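Long-range contacts in cytochrome c-554 (PDB 1FT5), which carries electrons through its hemes in bacterial ammonia oxidation, taking them directly from hydroxylamine oxidoreductase: residues A28-S33 / G62-G67; R8-S13 / K80-G85; Y54-D59 / Y74-P79. One frame throughout, in Å; residues are numbered along the deposited sequence.

How the contacts relate
Contact 1 is the buried one, with a heme ligand at its centre; contacts 2 and 3 lie at the surface and each binds a phosphate. Contacts 1 and 3 share the heme of chain F, while contact 2 starts on helix 9-14 at the heme of chain E. Segments 54-59, 62-67, 74-79 and 80-85 all lie in the loop between helices 40-45 and 88-92, and the contacts touch: the N of D66 probably donates to the O of L83, and the O of D66 probably accepts from the N of Y74. The chemistry shifts from a histidine-carbonyl bond and iron ligation in contact 1, through arginine-carbonyl pairing in contact 2, to water bridges and aliphatic packing in contact 3.

Contact 1. Residues A28-S33 / G62-G67; sequences AKAMES and GCHVDG. With HEM (protoporphyrin IX containing Fe), chain F.
H64 turns the ND1 edge of its imidazole to the backbone O of A30, and its side chain can be followed from CB to the iron. CB rests beside the methyl of A30, 3.9 Å from that CB. At chi1 -71° the CG lies anti to the carbonyl carbon and beside the backbone N, 3.6 Å from the O of A30. ND1 gives its hydrogen to that oxygen, 2.7 Å away at an N-H...O angle of 157°. The oxygen lies close to the imidazole plane, but seen from A30 the donor stands well above the carbonyl plane. CE1 comes 3.0 Å from the heme NA atom, with CB of S33 farther off and oblique to the ring. CD2 turns to the heme on the other flank of NE2, with the iron 3.3 Å away. NE2 ends the chain as the axial ligand of the iron at 2.2 Å. The bond from ND1 and the iron at NE2 together hold the ring's rotation, and the former should make the imidazole a somewhat stronger donor to the metal. Next to it SG of C63 is bonded to CAC of the same heme; with C60 the three residues form the CXXCH motif of c-type cytochromes. Away from the heme, M31 CE touches V65 CG1 at 3.5 Å, its chain bent at chi2 and chi3. OG of S33 is hydrogen-bonded to a propionate of another heme. Segment 28-33 lies in the loop between helices 16-22 and 40-45, with K43 bonded to the O of S33; 62-67 lies in that between 40-45 and 88-92, with D66 bonded to G87 and S90.

Contact 2. Residues R8-S13 / K80-G85; sequences RKKCSS and KPMLTG. With HEM (protoporphyrin IX containing Fe), chain E; PO4 (phosphate ion), chain C.
R8 binds the 80-85 turn through both its backbone and its guanidinium. Its N donates to the O of M82 at 2.9 Å, with an N-H...O angle of 149°. From the side chain, NH1 reaches the O of P81 at 3.2 Å; it arrives in the carbonyl plane, on a lone pair, although that oxygen is tilted out of the guanidinium plane. The same oxygen also accepts from the N of T84, closing the 3-10 turn. NH1 has a further partner in water 1, which lies in the guanidinium plane and in turn donates to the O of G85.

The other two nitrogens turn to a phosphate, probably from the crystallisation liquor. NE gives its hydrogen to O3 and NH2 to O1, each pair 2.9 Å apart, and the N-H...O angle at NH2 is 166°. OG of S12, one helical turn further on, also lies very close to O3, nearer than an ordinary hydrogen bond, and the detail there is doubtful.

Outward from this, CA of M82 lies over one face of the guanidinium, and CG of R8 comes 3.4 Å from the O of M82. The M82 side chain passes K9: with SD anti to CA (chi2 170°), the sulfur is carried out to 3.8 Å from CB of K9. C11, on helix 9-14, carries the heme of chain E on its SG, and the R8 side chain also touches W22 and C88. Chemically, the cation takes a carbonyl oxygen and a water at NH1 and an anion along its NE/NH2 edge, and the phosphate probably offsets the charge of R8.

Contact 3. Residues Y54-D59 / Y74-P79; sequences YTQDKD and YTIESP. With HEM (protoporphyrin IX containing Fe), chain F; PO4 (phosphate ion), chain B.
I76 points its side chain at the type I beta turn of Y54 to D57, which an Asx turn follows as OD1 of D57 accepts from the N of D59. Its two branches divide the work. CG2 meets CB of Q56 at 3.9 Å, while CD1, anti to CA (chi2 158°), reaches the backbone of the turn and just past it, 3.7 Å from the O of Q56 and 3.9 Å from the N of K58.

Water carries the polar links. Y74 presents its ring edge, and water 2 lies in the ring plane, bonded to its OH at 2.7 Å and donating to the O of T55; CA of P79 sits over one face of that ring. Water 3 accepts from NE2 of Q56 and donates to the O of I76. On the 74-79 side, OG1 of T75 accepts from the N of S78 in an ST motif, and the N atoms of I76 and E77 each donate to a phosphate, probably from the crystallisation liquor.

The turn also borders the chain F heme: its CMB methyl stands 3.3 Å above one face of the Y54 ring, offset toward the rim.

Contact 1. Residues A28-S33 / G62-G67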
loop_
_atom_site.group_PDB
_atom_site.type_symbol
_atom_site.label_atom_id
_atom_site.label_comp_id
_atom_site.label_asym_id
_atom_site.label_seq_id
_atom_site.Cartn_x
_atom_site.Cartn_y
_atom_site.Cartn_z
ATOM N N ALA A 28 -4.483 6.879 -2.132
ATOM C CA ALA A 28 -3.600 7.984 -2.554
ATOM C C ALA A 28 -3.979 9.317 -1.947
ATOM O O ALA A 28 -3.144 10.230 -1.818
ATOM C CB ALA A 28 -3.618 8.156 -4.124
ATOM N N LYS A 29 -5.269 9.437 -1.587
ATOM C CA LYS A 29 -5.797 10.691 -1.043
ATOM C C LYS A 29 -5.859 10.611 0.481
ATOM O O LYS A 29 -6.481 11.495 1.132
ATOM C CB LYS A 29 -7.225 10.945 -1.618
ATOM C CG LYS A 29 -7.239 10.970 -3.159
ATOM C CD LYS A 29 -8.661 10.852 -3.722
ATOM C CE LYS A 29 -8.582 10.807 -5.262
ATOM N NZ LYS A 29 -9.924 10.899 -5.920
ATOM N N ALA A 30 -5.205 9.622 1.092
ATOM C CA ALA A 30 -5.356 9.478 2.553
ATOM C C ALA A 30 -4.979 10.647 3.389
ATOM O O ALA A 30 -5.604 10.854 4.469
ATOM C CB ALA A 30 -4.605 8.263 3.043
ATOM N N MET A 31 -3.966 11.400 2.974
ATOM C CA MET A 31 -3.616 12.550 3.815
ATOM C C MET A 31 -4.651 13.650 3.669
ATOM O O MET A 31 -4.790 14.498 4.558
ATOM C CB MET A 31 -2.209 13.029 3.422
ATOM C CG MET A 31 -1.691 14.291 4.137
ATOM S SD MET A 31 -1.603 14.057 5.953
ATOM C CE MET A 31 -0.251 12.980 6.117
ATOM N N GLU A 32 -5.395 13.675 2.560
ATOM C CA GLU A 32 -6.391 14.739 2.407
ATOM C C GLU A 32 -7.487 14.627 3.496
ATOM O O GLU A 32 -8.039 15.645 3.983
ATOM C CB GLU A 32 -7.076 14.648 1.041
ATOM C CG GLU A 32 -6.133 14.790 -0.119
ATOM C CD GLU A 32 -5.428 16.138 -0.214
ATOM O OE1 GLU A 32 -4.245 16.173 -0.614
ATOM O OE2 GLU A 32 -6.051 17.176 0.070
ATOM N N SER A 33 -7.740 13.403 3.924
ATOM C CA SER A 33 -8.742 13.119 4.938
ATOM C C SER A 33 -8.365 13.698 6.278
ATOM O O SER A 33 -9.248 13.903 7.099
ATOM C CB SER A 33 -8.962 11.635 5.096
ATOM O OG SER A 33 -9.573 11.113 3.917
ATOM N N GLY A 62 0.035 7.711 10.918
ATOM C CA GLY A 62 0.680 6.448 10.650
ATOM C C GLY A 62 -0.073 5.537 9.711
ATOM O O GLY A 62 0.533 4.638 9.116
ATOM N N CYS A 63 -1.387 5.729 9.628
ATOM C CA CYS A 63 -2.118 4.854 8.711
ATOM C C CYS A 63 -2.504 5.574 7.430
ATOM O O CYS A 63 -3.237 5.030 6.604
ATOM C CB CYS A 63 -3.391 4.337 9.399
ATOM S SG CYS A 63 -2.960 3.292 10.804
ATOM N N HIS A 64 -2.022 6.790 7.257
ATOM C CA HIS A 64 -2.347 7.612 6.103
ATOM C C HIS A 64 -1.124 8.002 5.248
ATOM O O HIS A 64 -1.226 8.878 4.396
ATOM C CB HIS A 64 -3.065 8.879 6.575
ATOM C CG HIS A 64 -4.470 8.606 7.088
ATOM N ND1 HIS A 64 -5.615 8.973 6.414
ATOM C CD2 HIS A 64 -4.906 7.956 8.213
ATOM C CE1 HIS A 64 -6.695 8.557 7.121
ATOM N NE2 HIS A 64 -6.305 7.919 8.199
ATOM N N VAL A 65 -0.009 7.349 5.564
ATOM C CA VAL A 65 1.305 7.578 4.875
ATOM C C VAL A 65 2.051 6.257 4.772
ATOM O O VAL A 65 1.692 5.246 5.373
ATOM C CB VAL A 65 2.191 8.552 5.723
ATOM C CG1 VAL A 65 1.470 9.886 5.938
ATOM C CG2 VAL A 65 2.612 7.887 7.082
ATOM N N ASP A 66 3.168 6.285 4.044
ATOM C CA ASP A 66 4.026 5.099 3.975
ATOM C C ASP A 66 5.132 5.011 5.061
ATOM O O ASP A 66 5.871 5.991 5.248
ATOM C CB ASP A 66 4.848 5.148 2.650
ATOM C CG ASP A 66 4.046 4.858 1.421
ATOM O OD1 ASP A 66 4.434 5.416 0.350
ATOM O OD2 ASP A 66 3.075 4.089 1.493
ATOM N N GLY A 67 5.232 3.853 5.731
ATOM C CA GLY A 67 6.352 3.575 6.600
ATOM C C GLY A 67 6.489 4.436 7.853
ATOM O O GLY A 67 7.603 4.681 8.334
HETATM C CHA HEM F . -10.208 6.259 7.146
HETATM C CHB HEM F . -9.319 10.253 9.736
HETATM C CHC HEM F . -6.226 7.697 12.553
HETATM C CHD HEM F . -6.871 3.819 9.630
HETATM C C1A HEM F . -10.225 7.610 7.586
HETATM C C2A HEM F . -11.131 8.596 7.120
HETATM C C3A HEM F . -10.864 9.751 7.842
HETATM C C4A HEM F . -9.792 9.384 8.741
HETATM C CMA HEM F . -11.570 11.121 7.790
HETATM C CAA HEM F . -12.180 8.374 6.070
HETATM C CBA HEM F . -13.450 7.744 6.640
HETATM C CGA HEM F . -14.577 7.698 5.614
HETATM O O1A HEM F . -14.426 8.244 4.498
HETATM O O2A HEM F . -15.604 7.065 5.919
HETATM C C1B HEM F . -8.390 9.889 10.735
HETATM C C2B HEM F . -8.010 10.730 11.853
HETATM C C3B HEM F . -7.213 10.000 12.651
HETATM C C4B HEM F . -7.036 8.711 12.034
HETATM C CMB HEM F . -8.379 12.180 12.042
HETATM C CAB HEM F . -6.542 10.401 13.974
HETATM C CBB HEM F . -7.562 10.901 15.025
HETATM C C1C HEM F . -6.081 6.418 11.943
HETATM C C2C HEM F . -5.211 5.378 12.449
HETATM C C3C HEM F . -5.359 4.291 11.601
HETATM C C4C HEM F . -6.346 4.699 10.620
HETATM C CMC HEM F . -4.275 5.477 13.646
HETATM C CAC HEM F . -4.644 2.971 11.585
HETATM C CBC HEM F . -4.341 2.259 12.905
HETATM C C1D HEM F . -7.860 4.151 8.713
HETATM C C2D HEM F . -8.454 3.213 7.826
HETATM C C3D HEM F . -9.430 3.897 7.134
HETATM C C4D HEM F . -9.388 5.255 7.605
HETATM C CMD HEM F . -8.062 1.736 7.722
HETATM C CAD HEM F . -10.359 3.300 6.095
HETATM C CBD HEM F . -11.729 2.847 6.635
HETATM C CGD HEM F . -12.582 2.232 5.544
HETATM O O1D HEM F . -13.090 2.986 4.713
HETATM O O2D HEM F . -12.746 1.043 5.544
HETATM N NA HEM F . -9.340 8.097 8.561
HETATM N NB HEM F . -7.797 8.635 10.839
HETATM N NC HEM F . -6.722 6.017 10.776
HETATM N ND HEM F . -8.393 5.390 8.582
HETATM FE FE HEM F . -7.833 7.108 9.507
#

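Contact 2. Residues R8-S13 / K80-G85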
loop_
_atom_site.group_PDB
_atom_site.type_symbol
_atom_site.label_atom_id
_atom_site.label_comp_id
_atom_site.label_asym_id
_atom_site.label_seq_id
_atom_site.Cartn_x
_atom_site.Cartn_y
_atom_site.Cartn_z
ATOM N N ARG A 8 7.401 6.479 -3.360
ATOM C CA ARG A 8 6.771 5.908 -4.563
ATOM C C ARG A 8 7.421 6.215 -5.878
ATOM O O ARG A 8 7.141 5.534 -6.860
ATOM C CB ARG A 8 5.334 6.442 -4.739
ATOM C CG ARG A 8 4.433 6.400 -3.553
ATOM C CD ARG A 8 3.051 6.914 -3.989
ATOM N NE ARG A 8 3.015 8.255 -4.567
ATOM C CZ ARG A 8 2.964 9.378 -3.825
ATOM N NH1 ARG A 8 2.957 9.316 -2.460
ATOM N NH2 ARG A 8 2.828 10.552 -4.403
ATOM N N LYS A 9 8.275 7.223 -5.894
ATOM C CA LYS A 9 8.789 7.734 -7.170
ATOM C C LYS A 9 9.359 6.710 -8.105
ATOM O O LYS A 9 8.900 6.618 -9.249
ATOM C CB LYS A 9 9.853 8.793 -6.917
ATOM C CG LYS A 9 10.513 9.321 -8.224
ATOM C CD LYS A 9 11.937 9.852 -7.939
ATOM C CE LYS A 9 11.876 11.284 -7.454
ATOM N NZ LYS A 9 13.247 11.952 -7.327
ATOM N N LYS A 10 10.288 5.901 -7.635
ATOM C CA LYS A 10 10.866 4.971 -8.623
ATOM C C LYS A 10 9.853 3.899 -8.988
ATOM O O LYS A 10 9.782 3.476 -10.153
ATOM C CB LYS A 10 12.187 4.365 -8.124
ATOM C CG LYS A 10 13.342 5.427 -8.086
ATOM C CD LYS A 10 14.368 5.142 -7.021
ATOM C CE LYS A 10 14.911 6.469 -6.432
ATOM N NZ LYS A 10 14.071 6.921 -5.263
ATOM N N CYS A 11 9.049 3.435 -8.030
ATOM C CA CYS A 11 8.064 2.459 -8.443
ATOM C C CYS A 11 7.159 3.020 -9.530
ATOM O O CYS A 11 6.810 2.306 -10.481
ATOM C CB CYS A 11 7.124 2.064 -7.263
ATOM S SG CYS A 11 7.902 1.806 -5.646
ATOM N N SER A 12 6.715 4.267 -9.378
ATOM C CA SER A 12 5.763 4.834 -10.299
ATOM C C SER A 12 6.365 5.087 -11.668
ATOM O O SER A 12 5.643 5.059 -12.657
ATOM C CB SER A 12 5.203 6.126 -9.725
ATOM O OG SER A 12 4.479 5.820 -8.485
ATOM N N SER A 13 7.669 5.321 -11.684
ATOM C CA SER A 13 8.307 5.608 -12.974
ATOM C C SER A 13 8.392 4.354 -13.841
ATOM O O SER A 13 8.291 4.456 -15.080
ATOM C CB SER A 13 9.679 6.234 -12.754
ATOM O OG SER A 13 10.597 5.264 -12.323
ATOM N N LYS A 80 7.884 13.620 3.413
ATOM C CA LYS A 80 8.071 13.597 1.980
ATOM C C LYS A 80 6.801 13.415 1.159
ATOM O O LYS A 80 6.007 12.518 1.451
ATOM C CB LYS A 80 8.971 12.412 1.617
ATOM C CG LYS A 80 10.486 12.533 2.118
ATOM C CD LYS A 80 11.384 11.675 1.210
ATOM C CE LYS A 80 12.848 11.710 1.561
ATOM N NZ LYS A 80 13.649 11.319 0.342
ATOM N N PRO A 81 6.577 14.277 0.152
ATOM C CA PRO A 81 5.396 14.074 -0.687
ATOM C C PRO A 81 5.331 12.634 -1.221
ATOM O O PRO A 81 4.210 12.067 -1.346
ATOM C CB PRO A 81 5.649 15.055 -1.830
ATOM C CG PRO A 81 6.202 16.260 -1.084
ATOM C CD PRO A 81 7.212 15.588 -0.087
ATOM N N MET A 82 6.469 12.058 -1.614
ATOM C CA MET A 82 6.433 10.688 -2.134
ATOM C C MET A 82 6.198 9.541 -1.127
ATOM O O MET A 82 6.222 8.364 -1.478
ATOM C CB MET A 82 7.691 10.428 -2.984
ATOM C CG MET A 82 8.982 10.253 -2.160
ATOM S SD MET A 82 10.430 9.634 -3.206
ATOM C CE MET A 82 10.043 8.274 -3.810
ATOM N N LEU A 83 6.005 9.917 0.137
ATOM C CA LEU A 83 5.621 8.937 1.179
ATOM C C LEU A 83 4.270 9.389 1.753
ATOM O O LEU A 83 3.819 8.778 2.746
ATOM C CB LEU A 83 6.665 8.921 2.354
ATOM C CG LEU A 83 8.003 8.277 1.964
ATOM C CD1 LEU A 83 9.085 8.621 3.027
ATOM C CD2 LEU A 83 7.931 6.761 1.848
ATOM N N THR A 84 3.630 10.412 1.187
ATOM C CA THR A 84 2.357 10.934 1.669
ATOM C C THR A 84 1.225 10.198 1.025
ATOM O O THR A 84 1.219 10.019 -0.191
ATOM C CB THR A 84 2.263 12.451 1.373
ATOM O OG1 THR A 84 3.323 13.118 2.077
ATOM C CG2 THR A 84 0.959 12.994 1.832
ATOM N N GLY A 85 0.210 9.770 1.802
ATOM C CA GLY A 85 -0.822 8.912 1.207
ATOM C C GLY A 85 -0.335 7.450 1.364
ATOM O O GLY A 85 0.869 7.194 1.584
HETATM C CHA HEM E . 7.425 -6.337 -11.318
HETATM C CHB HEM E . 6.231 -3.490 -7.595
HETATM C CHC HEM E . 9.990 -0.587 -8.680
HETATM C CHD HEM E . 10.464 -2.933 -12.965
HETATM C C1A HEM E . 6.807 -5.842 -10.177
HETATM C C2A HEM E . 5.727 -6.514 -9.472
HETATM C C3A HEM E . 5.356 -5.656 -8.458
HETATM C C4A HEM E . 6.232 -4.542 -8.523
HETATM C CMA HEM E . 4.252 -5.841 -7.398
HETATM C CAA HEM E . 5.157 -7.864 -9.795
HETATM C CBA HEM E . 5.988 -8.984 -9.158
HETATM C CGA HEM E . 5.367 -10.356 -9.272
HETATM O O1A HEM E . 5.415 -10.923 -10.439
HETATM O O2A HEM E . 4.852 -10.929 -8.269
HETATM C C1B HEM E . 7.158 -2.459 -7.599
HETATM C C2B HEM E . 7.262 -1.507 -6.556
HETATM C C3B HEM E . 8.384 -0.739 -6.781
HETATM C C4B HEM E . 8.944 -1.215 -8.025
HETATM C CMB HEM E . 6.287 -1.366 -5.356
HETATM C CAB HEM E . 8.956 0.428 -5.921
HETATM C CBB HEM E . 9.649 -0.026 -4.623
HETATM C C1C HEM E . 10.385 -0.948 -9.962
HETATM C C2C HEM E . 11.352 -0.170 -10.740
HETATM C C3C HEM E . 11.392 -0.788 -11.964
HETATM C C4C HEM E . 10.572 -1.943 -11.927
HETATM C CMC HEM E . 12.103 1.106 -10.291
HETATM C CAC HEM E . 12.123 -0.279 -13.221
HETATM C CBC HEM E . 13.624 -0.108 -13.242
HETATM C C1D HEM E . 9.718 -4.104 -12.826
HETATM C C2D HEM E . 9.695 -5.152 -13.779
HETATM C C3D HEM E . 8.886 -6.111 -13.305
HETATM C C4D HEM E . 8.393 -5.657 -12.037
HETATM C CMD HEM E . 10.502 -5.134 -15.129
HETATM C CAD HEM E . 8.460 -7.317 -14.084
HETATM C CBD HEM E . 7.287 -7.076 -14.999
HETATM C CGD HEM E . 6.732 -8.253 -15.805
HETATM O O1D HEM E . 6.149 -7.913 -16.860
HETATM O O2D HEM E . 6.824 -9.396 -15.366
HETATM N NA HEM E . 7.113 -4.627 -9.589
HETATM N NB HEM E . 8.193 -2.293 -8.527
HETATM N NC HEM E . 9.899 -2.037 -10.690
HETATM N ND HEM E . 8.921 -4.458 -11.744
HETATM FE FE HEM E . 8.552 -3.375 -10.152
HETATM P P PO4 C . 3.314 9.124 -8.135
HETATM O O1 PO4 C . 2.699 10.267 -7.307
HETATM O O2 PO4 C . 4.782 9.520 -8.497
HETATM O O3 PO4 C . 3.318 7.782 -7.367
HETATM O O4 PO4 C . 2.459 8.917 -9.410
HETATM O O HOH W 1 2.765 7.274 -0.642
#

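Contact 3. Residues Y54-D59 / Y74-P79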
loop_
_atom_site.group_PDB
_atom_site.type_symbol
_atom_site.label_atom_id
_atom_site.label_comp_id
_atom_site.label_asym_id
_atom_site.label_seq_id
_atom_site.Cartn_x
_atom_site.Cartn_y
_atom_site.Cartn_z
ATOM N N TYR A 54 -5.467 17.420 11.382
ATOM C CA TYR A 54 -4.843 16.172 11.912
ATOM C C TYR A 54 -3.629 15.775 11.051
ATOM O O TYR A 54 -3.083 14.693 11.294
ATOM C CB TYR A 54 -5.856 15.001 11.849
ATOM C CG TYR A 54 -6.988 15.132 12.892
ATOM C CD1 TYR A 54 -8.244 15.585 12.500
ATOM C CD2 TYR A 54 -6.793 14.733 14.224
ATOM C CE1 TYR A 54 -9.340 15.633 13.406
ATOM C CE2 TYR A 54 -7.869 14.769 15.103
ATOM C CZ TYR A 54 -9.104 15.198 14.685
ATOM O OH TYR A 54 -10.154 15.179 15.580
ATOM N N THR A 55 -3.165 16.654 10.154
ATOM C CA THR A 55 -2.076 16.230 9.261
ATOM C C THR A 55 -0.714 16.064 9.912
ATOM O O THR A 55 0.183 15.500 9.309
ATOM C CB THR A 55 -1.890 17.198 8.042
ATOM O OG1 THR A 55 -1.505 18.458 8.571
ATOM C CG2 THR A 55 -3.120 17.374 7.229
ATOM N N GLN A 56 -0.544 16.580 11.141
ATOM C CA GLN A 56 0.722 16.433 11.856
ATOM C C GLN A 56 0.469 15.730 13.198
ATOM O O GLN A 56 1.281 15.838 14.116
ATOM C CB GLN A 56 1.370 17.819 12.106
ATOM C CG GLN A 56 1.564 18.604 10.765
ATOM C CD GLN A 56 2.339 19.883 10.959
ATOM O OE1 GLN A 56 1.842 20.863 11.544
ATOM N NE2 GLN A 56 3.552 19.878 10.500
ATOM N N ASP A 57 -0.653 14.987 13.290
ATOM C CA ASP A 57 -1.017 14.324 14.536
ATOM C C ASP A 57 -0.501 12.883 14.505
ATOM O O ASP A 57 -0.889 12.085 13.641
ATOM C CB ASP A 57 -2.532 14.388 14.672
ATOM C CG ASP A 57 -3.038 13.942 16.080
ATOM O OD1 ASP A 57 -2.329 13.170 16.749
ATOM O OD2 ASP A 57 -4.135 14.404 16.488
ATOM N N LYS A 58 0.399 12.563 15.424
ATOM C CA LYS A 58 0.934 11.214 15.482
ATOM C C LYS A 58 -0.107 10.146 15.828
ATOM O O LYS A 58 0.202 8.965 15.703
ATOM C CB LYS A 58 2.112 11.158 16.476
ATOM C CG LYS A 58 1.601 11.343 17.908
ATOM C CD LYS A 58 2.755 11.462 18.908
ATOM C CE LYS A 58 2.229 11.346 20.357
ATOM N NZ LYS A 58 3.277 11.730 21.363
ATOM N N ASP A 59 -1.302 10.548 16.308
ATOM C CA ASP A 59 -2.379 9.571 16.557
ATOM C C ASP A 59 -3.123 9.279 15.234
ATOM O O ASP A 59 -4.039 8.446 15.238
ATOM C CB ASP A 59 -3.470 10.118 17.511
ATOM C CG ASP A 59 -2.957 10.381 18.900
ATOM O OD1 ASP A 59 -1.973 9.746 19.253
ATOM O OD2 ASP A 59 -3.586 11.209 19.614
ATOM N N TYR A 74 7.918 7.854 6.330
ATOM C CA TYR A 74 7.402 9.155 6.603
ATOM C C TYR A 74 7.657 9.637 8.032
ATOM O O TYR A 74 7.521 8.837 9.010
ATOM C CB TYR A 74 5.858 9.099 6.442
ATOM C CG TYR A 74 5.178 10.432 6.464
ATOM C CD1 TYR A 74 4.889 11.079 5.270
ATOM C CD2 TYR A 74 4.757 11.011 7.679
ATOM C CE1 TYR A 74 4.191 12.248 5.249
ATOM C CE2 TYR A 74 4.083 12.150 7.731
ATOM C CZ TYR A 74 3.768 12.803 6.513
ATOM O OH TYR A 74 3.047 13.986 6.511
ATOM N N THR A 75 8.073 10.899 8.145
ATOM C CA THR A 75 8.173 11.539 9.458
ATOM C C THR A 75 7.460 12.865 9.411
ATOM O O THR A 75 7.397 13.581 8.379
ATOM C CB THR A 75 9.626 11.791 9.964
ATOM O OG1 THR A 75 10.268 12.760 9.154
ATOM C CG2 THR A 75 10.424 10.458 9.985
ATOM N N ILE A 76 6.841 13.218 10.526
ATOM C CA ILE A 76 6.159 14.457 10.637
ATOM C C ILE A 76 7.181 15.622 10.549
ATOM O O ILE A 76 6.886 16.673 9.965
ATOM C CB ILE A 76 5.338 14.495 11.953
ATOM C CG1 ILE A 76 4.126 13.540 11.786
ATOM C CG2 ILE A 76 4.805 15.915 12.213
ATOM C CD1 ILE A 76 3.573 13.078 13.166
ATOM N N GLU A 77 8.382 15.401 11.071
ATOM C CA GLU A 77 9.345 16.469 10.996
ATOM C C GLU A 77 9.820 16.770 9.602
ATOM O O GLU A 77 10.139 17.937 9.297
ATOM C CB GLU A 77 10.534 16.112 11.861
ATOM C CG GLU A 77 10.413 16.663 13.263
ATOM C CD GLU A 77 11.808 16.915 13.848
ATOM O OE1 GLU A 77 12.762 16.244 13.389
ATOM O OE2 GLU A 77 11.961 17.774 14.740
ATOM N N SER A 78 9.872 15.755 8.745
ATOM C CA SER A 78 10.334 16.026 7.366
ATOM C C SER A 78 9.512 15.109 6.482
ATOM O O SER A 78 9.986 14.078 5.995
ATOM C CB SER A 78 11.829 15.705 7.275
ATOM O OG SER A 78 12.339 16.426 6.176
ATOM N N PRO A 79 8.253 15.487 6.230
ATOM C CA PRO A 79 7.315 14.702 5.449
ATOM C C PRO A 79 7.477 14.737 3.949
ATOM O O PRO A 79 7.135 15.715 3.306
ATOM C CB PRO A 79 5.984 15.250 5.847
ATOM C CG PRO A 79 6.241 16.697 6.016
ATOM C CD PRO A 79 7.644 16.769 6.651
HETATM C CHA HEM F . -10.208 6.259 7.146
HETATM C CHB HEM F . -9.319 10.253 9.736
HETATM C CHC HEM F . -6.226 7.697 12.553
HETATM C CHD HEM F . -6.871 3.819 9.630
HETATM C C1A HEM F . -10.225 7.610 7.586
HETATM C C2A HEM F . -11.131 8.596 7.120
HETATM C C3A HEM F . -10.864 9.751 7.842
HETATM C C4A HEM F . -9.792 9.384 8.741
HETATM C CMA HEM F . -11.570 11.121 7.790
HETATM C CAA HEM F . -12.180 8.374 6.070
HETATM C CBA HEM F . -13.450 7.744 6.640
HETATM C CGA HEM F . -14.577 7.698 5.614
HETATM O O1A HEM F . -14.426 8.244 4.498
HETATM O O2A HEM F . -15.604 7.065 5.919
HETATM C C1B HEM F . -8.390 9.889 10.735
HETATM C C2B HEM F . -8.010 10.730 11.853
HETATM C C3B HEM F . -7.213 10.000 12.651
HETATM C C4B HEM F . -7.036 8.711 12.034
HETATM C CMB HEM F . -8.379 12.180 12.042
HETATM C CAB HEM F . -6.542 10.401 13.974
HETATM C CBB HEM F . -7.562 10.901 15.025
HETATM C C1C HEM F . -6.081 6.418 11.943
HETATM C C2C HEM F . -5.211 5.378 12.449
HETATM C C3C HEM F . -5.359 4.291 11.601
HETATM C C4C HEM F . -6.346 4.699 10.620
HETATM C CMC HEM F . -4.275 5.477 13.646
HETATM C CAC HEM F . -4.644 2.971 11.585
HETATM C CBC HEM F . -4.341 2.259 12.905
HETATM C C1D HEM F . -7.860 4.151 8.713
HETATM C C2D HEM F . -8.454 3.213 7.826
HETATM C C3D HEM F . -9.430 3.897 7.134
HETATM C C4D HEM F . -9.388 5.255 7.605
HETATM C CMD HEM F . -8.062 1.736 7.722
HETATM C CAD HEM F . -10.359 3.300 6.095
HETATM C CBD HEM F . -11.729 2.847 6.635
HETATM C CGD HEM F . -12.582 2.232 5.544
HETATM O O1D HEM F . -13.090 2.986 4.713
HETATM O O2D HEM F . -12.746 1.043 5.544
HETATM N NA HEM F . -9.340 8.097 8.561
HETATM N NB HEM F . -7.797 8.635 10.839
HETATM N NC HEM F . -6.722 6.017 10.776
HETATM N ND HEM F . -8.393 5.390 8.582
HETATM FE FE HEM F . -7.833 7.108 9.507
HETATM P P PO4 B . 8.318 12.149 13.723
HETATM O O1 PO4 B . 7.559 12.461 15.067
HETATM O O2 PO4 B . 9.517 11.202 14.007
HETATM O O3 PO4 B . 7.325 11.413 12.795
HETATM O O4 PO4 B . 8.890 13.469 13.201
HETATM O O HOH W 2 2.816 15.334 8.849
HETATM O O HOH W 3 4.407 17.613 9.064
#